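Local coordinates for protein M32 carboxypeptidase (Chitinophagaceae bacterium, PDB 7A03) that probably acts as a metal-dependent carboxypeptidase of the M32 family, trimming residues one by one from the C-terminal ends of peptides, at residues P78-D81 with A82-K86; P196-R199 with D200-H203. All coordinates share one frame; numbering follows the deposited sequence. Where two conformers were deposited one is given.

Contact 1: P78-D81 with A82-K86; sequences PELD and AVQQK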
ATOM      1  N   PRO A  78       6.389 -18.713  30.353  1.00 31.22           N
ATOM      2  CA  PRO A  78       7.668 -18.887  29.655  1.00 28.38           C
ATOM      3  C   PRO A  78       7.761 -20.204  28.906  1.00 26.47           C
ATOM      4  O   PRO A  78       8.704 -20.384  28.122  1.00 27.81           O
ATOM      5  CB  PRO A  78       8.695 -18.807  30.787  1.00 31.64           C
ATOM      6  CG  PRO A  78       7.963 -19.322  31.984  1.00 30.98           C
ATOM      7  CD  PRO A  78       6.491 -19.033  31.789  1.00 35.98           C
ATOM      8  N   GLU A  79       6.799 -21.107  29.125  1.00 29.74           N
ATOM      9  CA  GLU A  79       6.746 -22.398  28.449  1.00 37.88           C
ATOM     10  C   GLU A  79       6.556 -22.254  26.943  1.00 34.66           C
ATOM     11  O   GLU A  79       7.080 -23.066  26.173  1.00 35.91           O
ATOM     12  CB  GLU A  79       5.565 -23.183  29.021  1.00 44.62           C
ATOM     13  CG  GLU A  79       4.377 -22.268  29.330  1.00 54.66           C
ATOM     14  CD  GLU A  79       3.048 -22.994  29.405  1.00 64.80           C
ATOM     15  OE1 GLU A  79       2.578 -23.247  30.534  1.00 69.26           O
ATOM     16  OE2 GLU A  79       2.464 -23.297  28.341  1.00 68.41           O
ATOM     17  N   LEU A  80       5.800 -21.250  26.510  1.00 30.23           N
ATOM     18  CA  LEU A  80       5.389 -21.157  25.115  1.00 26.75           C
ATOM     19  C   LEU A  80       6.587 -20.977  24.185  1.00 22.90           C
ATOM     20  O   LEU A  80       7.633 -20.436  24.570  1.00 25.25           O
ATOM     21  CB  LEU A  80       4.436 -19.977  24.948  1.00 25.48           C
ATOM     22  CG  LEU A  80       3.188 -20.056  25.822  1.00 25.40           C
ATOM     23  CD1 LEU A  80       2.388 -18.782  25.687  1.00 26.68           C
ATOM     24  CD2 LEU A  80       2.366 -21.267  25.412  1.00 31.60           C
ATOM     25  N   ASP A  81       6.429 -21.446  22.944  1.00 21.62           N
ATOM     26  CA  ASP A  81       7.479 -21.304  21.939  1.00 21.68           C
ATOM     27  C   ASP A  81       7.543 -19.866  21.421  1.00 24.02           C
ATOM     28  O   ASP A  81       6.749 -19.002  21.804  1.00 20.48           O
ATOM     29  CB  ASP A  81       7.348 -22.356  20.829  1.00 28.51           C
ATOM     30  CG  ASP A  81       6.127 -22.154  19.937  1.00 28.49           C
ATOM     31  OD1 ASP A  81       5.785 -21.004  19.581  1.00 30.19           O
ATOM     32  OD2 ASP A  81       5.520 -23.171  19.549  1.00 32.68           O
ATOM     33  N   ALA A  82       8.509 -19.609  20.533  1.00 22.19           N
ATOM     34  CA  ALA A  82       8.787 -18.245  20.099  1.00 18.81           C
ATOM     35  C   ALA A  82       7.583 -17.641  19.397  1.00 18.32           C
ATOM     36  O   ALA A  82       7.215 -16.487  19.654  1.00 19.99           O
ATOM     37  CB  ALA A  82       9.998 -18.222  19.163  1.00 20.21           C
ATOM     38  N   VAL A  83       6.958 -18.415  18.505  1.00 18.38           N
ATOM     39  CA  VAL A  83       5.796 -17.942  17.764  1.00 15.91           C
ATOM     40  C   VAL A  83       4.612 -17.693  18.694  1.00 18.17           C
ATOM     41  O   VAL A  83       3.932 -16.668  18.580  1.00 18.47           O
ATOM     42  CB  VAL A  83       5.459 -18.905  16.609  1.00 17.78           C
ATOM     43  CG1 VAL A  83       4.091 -18.588  16.011  1.00 16.24           C
ATOM     44  CG2 VAL A  83       6.546 -18.830  15.552  1.00 26.48           C
ATOM     45  N   GLN A  84       4.346 -18.612  19.625  1.00 18.39           N
ATOM     46  CA  GLN A  84       3.238 -18.418  20.559  1.00 14.95           C
ATOM     47  C   GLN A  84       3.446 -17.161  21.394  1.00 17.82           C
ATOM     48  O   GLN A  84       2.523 -16.354  21.575  1.00 17.71           O
ATOM     49  CB  GLN A  84       3.128 -19.633  21.477  1.00 16.69           C
ATOM     50  CG  GLN A  84       2.699 -20.909  20.756  1.00 17.28           C
ATOM     51  CD  GLN A  84       2.747 -22.112  21.676  1.00 21.46           C
ATOM     52  OE1 GLN A  84       3.771 -22.385  22.297  1.00 24.05           O
ATOM     53  NE2 GLN A  84       1.629 -22.830  21.782  1.00 29.23           N
ATOM     54  N   GLN A  85       4.658 -16.993  21.928  1.00 19.03           N
ATOM     55  CA  GLN A  85       4.955 -15.828  22.752  1.00 18.01           C
ATOM     56  C   GLN A  85       4.818 -14.543  21.953  1.00 16.09           C
ATOM     57  O   GLN A  85       4.299 -13.541  22.462  1.00 17.76           O
ATOM     58  CB  GLN A  85       6.364 -15.939  23.327  1.00 21.67           C
ATOM     59  CG  GLN A  85       6.498 -16.943  24.456  1.00 24.86           C
ATOM     60  CD  GLN A  85       7.816 -16.783  25.200  1.00 31.34           C
ATOM     61  OE1 GLN A  85       8.391 -15.694  25.234  1.00 37.62           O
ATOM     62  NE2 GLN A  85       8.307 -17.868  25.785  1.00 24.35           N
ATOM     63  N   LYS A  86       5.275 -14.552  20.698  1.00 14.69           N
ATOM     64  CA  LYS A  86       5.134 -13.363  19.869  1.00 15.19           C
ATOM     65  C   LYS A  86       3.665 -13.054  19.600  1.00 15.71           C
ATOM     66  O   LYS A  86       3.250 -11.889  19.647  1.00 17.28           O
ATOM     67  CB  LYS A  86       5.914 -13.537  18.559  1.00 15.16           C
ATOM     68  CG  LYS A  86       5.876 -12.313  17.634  1.00 15.19           C
ATOM     69  CD  LYS A  86       6.706 -11.170  18.198  1.00 21.16           C
ATOM     70  CE  LYS A  86       8.171 -11.579  18.370  1.00 21.43           C
ATOM     71  NZ  LYS A  86       9.022 -10.449  18.816  1.00 24.13           N
TER
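Q84 lays its extended side chain back across D81 at about a right angle, its amide oxygen ending beside L80 CA, at the D81 N-H. The two residues make a capping box at the start of helix 82-100, on the protein surface, with D81 as the N-cap. One half of the box is the D81 carboxylate: OD1 accepts from Q84 N at 2.8 Å, and the bond is almost straight (172°). The D81 CG sits between its own backbone N and carbonyl carbon (chi1 69°), which swings the carboxylate forward over the first turn, where the amides still lack helical acceptors. The other half returns the bond, Q84 OE1 taking the D81 N-H on a lone pair in the carbonyl plane, with 2.9 Å between OE1 and N. Q84 CG rests 3.3 Å from D81 OD1. L80, the buried residue here, packs against the same amide: its CD2 lies 3.6 Å from Q84 OE1. Outside the box, Q84 also touches Y11 of helix 9-37, while A82 leans on F469. The helical bonding proper begins with Q85 N donating to D81 O at 2.9 Å. Q85 then reaches back along the incoming loop, its extended chain passing L80 CB, which is 3.7 Å from Q85 CG. At its end, Q85 NE2 donates to L80 O at 2.9 Å, a bent bond of 141° that meets the oxygen from above the carbonyl plane.

Contact 2: P196-R199 with D200-H203; sequences PARR and DFLH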
ATOM      1  N   PRO A 196      12.207  13.631 -25.970  1.00 44.85           N
ATOM      2  CA  PRO A 196      10.934  12.920 -25.779  1.00 46.45           C
ATOM      3  C   PRO A 196      10.885  11.604 -26.543  1.00 43.81           C
ATOM      4  O   PRO A 196      11.345  11.503 -27.683  1.00 46.48           O
ATOM      5  CB  PRO A 196       9.895  13.912 -26.311  1.00 47.60           C
ATOM      6  CG  PRO A 196      10.534  15.251 -26.133  1.00 49.69           C
ATOM      7  CD  PRO A 196      12.005  15.036 -26.368  1.00 48.24           C
ATOM      8  N   ALA A 197      10.306  10.596 -25.898  1.00 40.61           N
ATOM      9  CA  ALA A 197      10.206   9.246 -26.433  1.00 41.11           C
ATOM     10  C   ALA A 197       8.826   9.025 -27.041  1.00 36.01           C
ATOM     11  O   ALA A 197       7.837   9.597 -26.577  1.00 31.93           O
ATOM     12  CB  ALA A 197      10.437   8.214 -25.327  1.00 39.83           C
ATOM     13  N   ARG A 198       8.843   8.251 -28.132  0.67 34.96           N
ATOM     14  CA  ARG A 198       7.669   7.608 -28.690  0.67 33.48           C
ATOM     15  C   ARG A 198       6.979   6.787 -27.616  0.67 30.18           C
ATOM     16  O   ARG A 198       7.620   6.145 -26.778  0.67 30.40           O
ATOM     17  CB  ARG A 198       8.100   6.690 -29.838  0.67 31.93           C
ATOM     18  CG  ARG A 198       6.982   6.281 -30.793  0.67 30.36           C
ATOM     19  CD  ARG A 198       7.434   5.139 -31.697  0.67 28.07           C
ATOM     20  NE  ARG A 198       6.319   4.495 -32.389  0.67 25.03           N
ATOM     21  CZ  ARG A 198       6.435   3.408 -33.144  0.67 24.91           C
ATOM     22  NH1 ARG A 198       7.619   2.837 -33.307  0.67 23.75           N
ATOM     23  NH2 ARG A 198       5.364   2.886 -33.734  0.67 30.87           N
ATOM     24  N   ARG A 199       5.662   6.776 -27.695  1.00 30.70           N
ATOM     25  CA  ARG A 199       4.776   6.425 -26.585  1.00 33.47           C
ATOM     26  C   ARG A 199       3.290   6.419 -26.941  1.00 30.49           C
ATOM     27  O   ARG A 199       2.494   5.791 -26.237  1.00 28.95           O
ATOM     28  CB  ARG A 199       5.031   7.276 -25.332  1.00 43.84           C
ATOM     29  CG  ARG A 199       4.618   6.562 -24.058  1.00 49.36           C
ATOM     30  CD  ARG A 199       4.606   7.445 -22.824  1.00 52.53           C
ATOM     31  NE  ARG A 199       4.033   6.716 -21.694  1.00 56.14           N
ATOM     32  CZ  ARG A 199       3.514   7.287 -20.613  1.00 62.23           C
ATOM     33  NH1 ARG A 199       3.492   8.609 -20.505  1.00 64.93           N
ATOM     34  NH2 ARG A 199       3.015   6.535 -19.639  1.00 61.31           N
ATOM     35  N   ASP A 200       2.887   7.089 -28.025  1.00 25.98           N
ATOM     36  CA  ASP A 200       1.458   7.153 -28.308  1.00 27.59           C
ATOM     37  C   ASP A 200       0.873   5.799 -28.696  1.00 28.13           C
ATOM     38  O   ASP A 200      -0.352   5.632 -28.650  1.00 25.78           O
ATOM     39  CB  ASP A 200       1.121   8.262 -29.306  1.00 32.22           C
ATOM     40  CG  ASP A 200       1.762   8.054 -30.656  1.00 43.46           C
ATOM     41  OD1 ASP A 200       2.513   7.068 -30.830  1.00 45.45           O
ATOM     42  OD2 ASP A 200       1.510   8.892 -31.550  1.00 48.37           O
ATOM     43  N   PHE A 201       1.717   4.819 -29.037  1.00 24.05           N
ATOM     44  CA  PHE A 201       1.219   3.468 -29.268  1.00 21.07           C
ATOM     45  C   PHE A 201       0.546   2.880 -28.037  1.00 19.78           C
ATOM     46  O   PHE A 201      -0.281   1.968 -28.171  1.00 21.34           O
ATOM     47  CB  PHE A 201       2.347   2.544 -29.745  1.00 19.02           C
ATOM     48  CG  PHE A 201       3.593   2.596 -28.893  1.00 17.53           C
ATOM     49  CD1 PHE A 201       3.687   1.848 -27.726  1.00 20.71           C
ATOM     50  CD2 PHE A 201       4.679   3.367 -29.278  1.00 18.63           C
ATOM     51  CE1 PHE A 201       4.832   1.893 -26.936  1.00 16.37           C
ATOM     52  CE2 PHE A 201       5.829   3.401 -28.504  1.00 19.05           C
ATOM     53  CZ  PHE A 201       5.905   2.661 -27.338  1.00 19.75           C
ATOM     54  N   LEU A 202       0.858   3.385 -26.842  1.00 17.35           N
ATOM     55  CA  LEU A 202       0.198   2.870 -25.646  1.00 16.96           C
ATOM     56  C   LEU A 202      -1.248   3.325 -25.551  1.00 18.40           C
ATOM     57  O   LEU A 202      -2.021   2.736 -24.787  1.00 19.66           O
ATOM     58  CB  LEU A 202       0.948   3.287 -24.381  1.00 20.62           C
ATOM     59  CG  LEU A 202       2.323   2.679 -24.128  1.00 18.94           C
ATOM     60  CD1 LEU A 202       2.868   3.241 -22.825  1.00 18.12           C
ATOM     61  CD2 LEU A 202       2.273   1.165 -24.064  1.00 19.65           C
ATOM     62  N   HIS A 203      -1.632   4.343 -26.325  1.00 21.49           N
ATOM     63  CA  HIS A 203      -2.996   4.846 -26.319  1.00 25.25           C
ATOM     64  C   HIS A 203      -3.772   4.445 -27.567  1.00 21.56           C
ATOM     65  O   HIS A 203      -4.828   5.022 -27.847  1.00 24.44           O
ATOM     66  CB  HIS A 203      -3.016   6.356 -26.089  1.00 26.01           C
ATOM     67  CG  HIS A 203      -2.626   6.742 -24.697  1.00 33.05           C
ATOM     68  ND1 HIS A 203      -1.354   6.550 -24.202  1.00 40.89           N
ATOM     69  CD2 HIS A 203      -3.346   7.280 -23.684  1.00 39.11           C
ATOM     70  CE1 HIS A 203      -1.302   6.968 -22.949  1.00 40.22           C
ATOM     71  NE2 HIS A 203      -2.498   7.415 -22.611  1.00 40.01           N
TER
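The F201 ring carries R199 CA over one face and has R198 CG at its edge, in plane. The CA atom of R199 stands 4.1 Å from the F201 ring centroid, offset toward the rim, a CH-pi contact. In the conformer given, one of two, R198 runs out extended from CG to NE and crosses the phenyl at about a right angle, its guanidinium plane 88° from the ring and its NE 3.7 Å from F201 CD2. That arginine's polar end is held elsewhere in this conformer: NH1 bonds to N331 O and forms a salt bridge with E336. The backbone here is a short 3-10 segment, 200-202, in the loop between helices 170-192 and 208-222, opened by L202 N donating to R199 O at 3.0 Å and followed by H203 N to D200 O. With chi1 at 50°, F201 turns back toward the preceding arginines, bringing one face to R199 CA and an edge against R198. Were an alanine here instead of F201, R199 CA would probably lose the ring face it rests on and the R198 chain its edge contact. L202, which touches F337 and A340 of helix 334-341, sets CD1 3.8 Å from R199 NE.

Both contacts are local, each built within one continuous run of chain, and they lie on opposite sides of the chain's centre with nearest atoms about 42 Å apart. Contact 1 is a surface feature that ends a loop and starts a long helix; contact 2 is partly buried and stays within a loop, with F201 and L202 turned in against helix 334-341. The chemistry follows the setting. At 78-86, side chains take part in three of the four bonds, two of them capping the helix start and one holding the incoming loop. At 196-203, one backbone bond crosses and the rest is packing of arginine chains against the F201 ring and L202, with R198 tied to residues beyond it.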